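Local coordinates for protein catalase-3 (Neurospora crassa, PDB 4AJ9) that breaks down hydrogen peroxide to water and oxygen at a heme centre, probably protecting the fungal cell from peroxide damage, at residues L447-L452 with Q458-A463. Numbering follows the deposited sequence.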
ATOM      1  N   LEU C 447     -33.437 -17.073 -29.030  1.00 12.15           N
ATOM      2  CA  LEU C 447     -34.549 -17.248 -28.102  1.00 10.42           C
ATOM      3  C   LEU C 447     -34.957 -15.928 -27.445  1.00  8.57           C
ATOM      4  O   LEU C 447     -36.145 -15.622 -27.310  1.00 11.25           O
ATOM      5  CB  LEU C 447     -34.183 -18.281 -27.025  1.00  9.83           C
ATOM      6  CG  LEU C 447     -35.199 -18.552 -25.913  1.00 11.27           C
ATOM      7  CD1 LEU C 447     -36.476 -19.185 -26.467  1.00 10.69           C
ATOM      8  CD2 LEU C 447     -34.599 -19.443 -24.821  1.00 12.44           C
ATOM      9  N   PHE C 448     -33.963 -15.154 -27.017  1.00  8.11           N
ATOM     10  CA  PHE C 448     -34.231 -13.904 -26.321  1.00 11.38           C
ATOM     11  C   PHE C 448     -34.868 -12.880 -27.259  1.00  6.12           C
ATOM     12  O   PHE C 448     -35.899 -12.284 -26.942  1.00  9.05           O
ATOM     13  CB  PHE C 448     -32.940 -13.358 -25.705  1.00  5.94           C
ATOM     14  CG  PHE C 448     -33.067 -11.969 -25.169  1.00  7.69           C
ATOM     15  CD1 PHE C 448     -33.712 -11.735 -23.961  1.00  8.91           C
ATOM     16  CD2 PHE C 448     -32.516 -10.895 -25.861  1.00 11.73           C
ATOM     17  CE1 PHE C 448     -33.825 -10.452 -23.457  1.00  7.53           C
ATOM     18  CE2 PHE C 448     -32.622  -9.609 -25.367  1.00  6.99           C
ATOM     19  CZ  PHE C 448     -33.279  -9.381 -24.169  1.00  7.81           C
ATOM     20  N   PHE C 449     -34.267 -12.699 -28.426  1.00  8.75           N
ATOM     21  CA  PHE C 449     -34.807 -11.773 -29.410  1.00  9.05           C
ATOM     22  C   PHE C 449     -36.253 -12.142 -29.804  1.00 11.67           C
ATOM     23  O   PHE C 449     -37.126 -11.269 -29.882  1.00 12.41           O
ATOM     24  CB  PHE C 449     -33.898 -11.707 -30.636  1.00 11.50           C
ATOM     25  CG  PHE C 449     -34.336 -10.691 -31.649  1.00 10.95           C
ATOM     26  CD1 PHE C 449     -33.975  -9.367 -31.520  1.00 13.98           C
ATOM     27  CD2 PHE C 449     -35.126 -11.065 -32.728  1.00 13.12           C
ATOM     28  CE1 PHE C 449     -34.390  -8.420 -32.454  1.00 14.15           C
ATOM     29  CE2 PHE C 449     -35.542 -10.127 -33.663  1.00  9.90           C
ATOM     30  CZ  PHE C 449     -35.174  -8.806 -33.526  1.00 14.03           C
ATOM     31  N   ASN C 450     -36.504 -13.428 -30.055  1.00  8.57           N
ATOM     32  CA  ASN C 450     -37.860 -13.886 -30.363  1.00 11.44           C
ATOM     33  C   ASN C 450     -38.872 -13.516 -29.298  1.00 10.54           C
ATOM     34  O   ASN C 450     -40.063 -13.432 -29.575  1.00 12.70           O
ATOM     35  CB  ASN C 450     -37.920 -15.411 -30.512  1.00  8.65           C
ATOM     36  CG  ASN C 450     -37.243 -15.903 -31.753  1.00 12.38           C
ATOM     37  OD1 ASN C 450     -36.949 -15.127 -32.658  1.00 13.79           O
ATOM     38  ND2 ASN C 450     -36.970 -17.208 -31.803  1.00 13.43           N
ATOM     39  N   SER C 451     -38.404 -13.342 -28.064  1.00  9.01           N
ATOM     40  CA  SER C 451     -39.304 -13.250 -26.919  1.00  7.51           C
ATOM     41  C   SER C 451     -39.610 -11.804 -26.544  1.00 11.55           C
ATOM     42  O   SER C 451     -40.223 -11.544 -25.517  1.00 12.82           O
ATOM     43  CB  SER C 451     -38.715 -13.999 -25.719  1.00 11.64           C
ATOM     44  OG  SER C 451     -38.487 -15.366 -26.038  1.00  5.48           O
ATOM     45  N   LEU C 452     -39.174 -10.864 -27.379  1.00 12.10           N
ATOM     46  CA  LEU C 452     -39.443  -9.451 -27.142  1.00 10.05           C
ATOM     47  C   LEU C 452     -40.578  -8.971 -28.045  1.00 13.14           C
ATOM     48  O   LEU C 452     -40.820  -9.556 -29.108  1.00 11.95           O
ATOM     49  CB  LEU C 452     -38.188  -8.617 -27.420  1.00 11.88           C
ATOM     50  CG  LEU C 452     -36.909  -8.962 -26.657  1.00 16.08           C
ATOM     51  CD1 LEU C 452     -35.729  -8.185 -27.223  1.00  9.78           C
ATOM     52  CD2 LEU C 452     -37.063  -8.689 -25.167  1.00  8.33           C
ATOM     53  N   GLN C 458     -37.139  -3.749 -32.004  1.00 10.93           N
ATOM     54  CA  GLN C 458     -36.618  -2.623 -32.768  1.00  7.54           C
ATOM     55  C   GLN C 458     -35.583  -1.854 -31.941  1.00  6.19           C
ATOM     56  O   GLN C 458     -34.584  -1.393 -32.477  1.00  8.59           O
ATOM     57  CB  GLN C 458     -37.746  -1.696 -33.238  1.00  6.72           C
ATOM     58  CG  GLN C 458     -37.280  -0.606 -34.207  1.00  5.94           C
ATOM     59  CD  GLN C 458     -36.803  -1.153 -35.533  1.00 14.64           C
ATOM     60  OE1 GLN C 458     -37.585  -1.709 -36.308  1.00 10.99           O
ATOM     61  NE2 GLN C 458     -35.520  -0.981 -35.815  1.00 10.72           N
ATOM     62  N   PHE C 459     -35.821  -1.733 -30.635  1.00  7.69           N
ATOM     63  CA  PHE C 459     -34.879  -1.044 -29.753  1.00  6.50           C
ATOM     64  C   PHE C 459     -33.524  -1.744 -29.756  1.00 11.81           C
ATOM     65  O   PHE C 459     -32.477  -1.095 -29.812  1.00  8.77           O
ATOM     66  CB  PHE C 459     -35.419  -0.955 -28.327  1.00  5.60           C
ATOM     67  CG  PHE C 459     -36.532   0.042 -28.154  1.00  9.05           C
ATOM     68  CD1 PHE C 459     -36.617   1.151 -28.968  1.00 10.53           C
ATOM     69  CD2 PHE C 459     -37.485  -0.128 -27.164  1.00 12.11           C
ATOM     70  CE1 PHE C 459     -37.631   2.072 -28.797  1.00 12.90           C
ATOM     71  CE2 PHE C 459     -38.501   0.784 -26.994  1.00 12.01           C
ATOM     72  CZ  PHE C 459     -38.567   1.887 -27.812  1.00  9.63           C
ATOM     73  N   VAL C 460     -33.551  -3.074 -29.680  1.00  9.92           N
ATOM     74  CA  VAL C 460     -32.327  -3.872 -29.741  1.00  7.68           C
ATOM     75  C   VAL C 460     -31.582  -3.616 -31.049  1.00 10.13           C
ATOM     76  O   VAL C 460     -30.380  -3.329 -31.053  1.00 10.99           O
ATOM     77  CB  VAL C 460     -32.627  -5.382 -29.604  1.00  6.71           C
ATOM     78  CG1 VAL C 460     -31.402  -6.212 -29.971  1.00  6.83           C
ATOM     79  CG2 VAL C 460     -33.151  -5.728 -28.184  1.00  5.13           C
ATOM     80  N   ILE C 461     -32.294  -3.699 -32.168  1.00  5.47           N
ATOM     81  CA  ILE C 461     -31.674  -3.484 -33.472  1.00  5.66           C
ATOM     82  C   ILE C 461     -31.091  -2.071 -33.599  1.00  5.60           C
ATOM     83  O   ILE C 461     -29.988  -1.880 -34.114  1.00  7.19           O
ATOM     84  CB  ILE C 461     -32.696  -3.738 -34.606  1.00  6.10           C
ATOM     85  CG1 ILE C 461     -32.787  -5.236 -34.898  1.00  9.75           C
ATOM     86  CG2 ILE C 461     -32.301  -2.982 -35.873  1.00  9.96           C
ATOM     87  CD1 ILE C 461     -34.055  -5.637 -35.617  1.00 10.49           C
ATOM     88  N   ASN C 462     -31.856  -1.084 -33.146  1.00  7.22           N
ATOM     89  CA  ASN C 462     -31.429   0.306 -33.197  1.00 11.74           C
ATOM     90  C   ASN C 462     -30.231   0.593 -32.296  1.00  7.80           C
ATOM     91  O   ASN C 462     -29.406   1.441 -32.611  1.00  7.49           O
ATOM     92  CB  ASN C 462     -32.592   1.245 -32.865  1.00  8.74           C
ATOM     93  CG  ASN C 462     -33.600   1.337 -33.999  1.00 11.48           C
ATOM     94  OD1 ASN C 462     -33.355   0.841 -35.103  1.00 10.12           O
ATOM     95  ND2 ASN C 462     -34.721   1.981 -33.738  1.00 10.28           N
ATOM     96  N   ALA C 463     -30.152  -0.104 -31.168  1.00  8.80           N
ATOM     97  CA  ALA C 463     -28.998   0.030 -30.290  1.00  8.96           C
ATOM     98  C   ALA C 463     -27.767  -0.554 -30.984  1.00 10.46           C
ATOM     99  O   ALA C 463     -26.681   0.034 -30.970  1.00  7.37           O
ATOM    100  CB  ALA C 463     -29.261  -0.658 -28.951  1.00  4.36           C
TER
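F449 meets V460 and I461 across the short connection between helices 443-450 and 454-468, a useful worked example of how consecutive helices pack: the side chains that meet across the two segments are all apolar. Its side chain leaves the backbone obliquely to the second helix, but with CG anti to the backbone N (chi1 -176°) the ring swings over to that helix. Beyond CG, one edge of the ring faces V460: CD1 lies 4.4 Å from V460 CG1, which approaches near the ring plane. Further out, CE1 lies 4.2 Å from I461 CD1, and CZ, at the tip, reaches the same methyl at 4.0 Å. The isoleucine side chain approaches the ring at a slant.

V460 divides its two methyls between partners. While CG1 borders the F449 ring, CG2 packs 3.7 Å from L452 CD1, the closest approach in this contact, with the leucine and valine side chains roughly perpendicular. L452 thus extends the apolar seam beyond the end of helix 443-450. The turn there is held by polar bonds: S451 OG donates to L447 O at 2.7 Å and also bonds to T516, whereas F449 O accepts both the L452 N-H and the side-chain amide of Q457.

All four touching side chains are buried, and the contact lies away from the heme pocket and the predicted active-site residues. Both segments belong to the catalase-related immune-responsive region, whose helix 489-499 supplies V491 against F449 and R494 against I461. From the catalase region, helix 187-193 adds F191 against F449, and on helix 454-468 N462 packs against P606 of a second subunit.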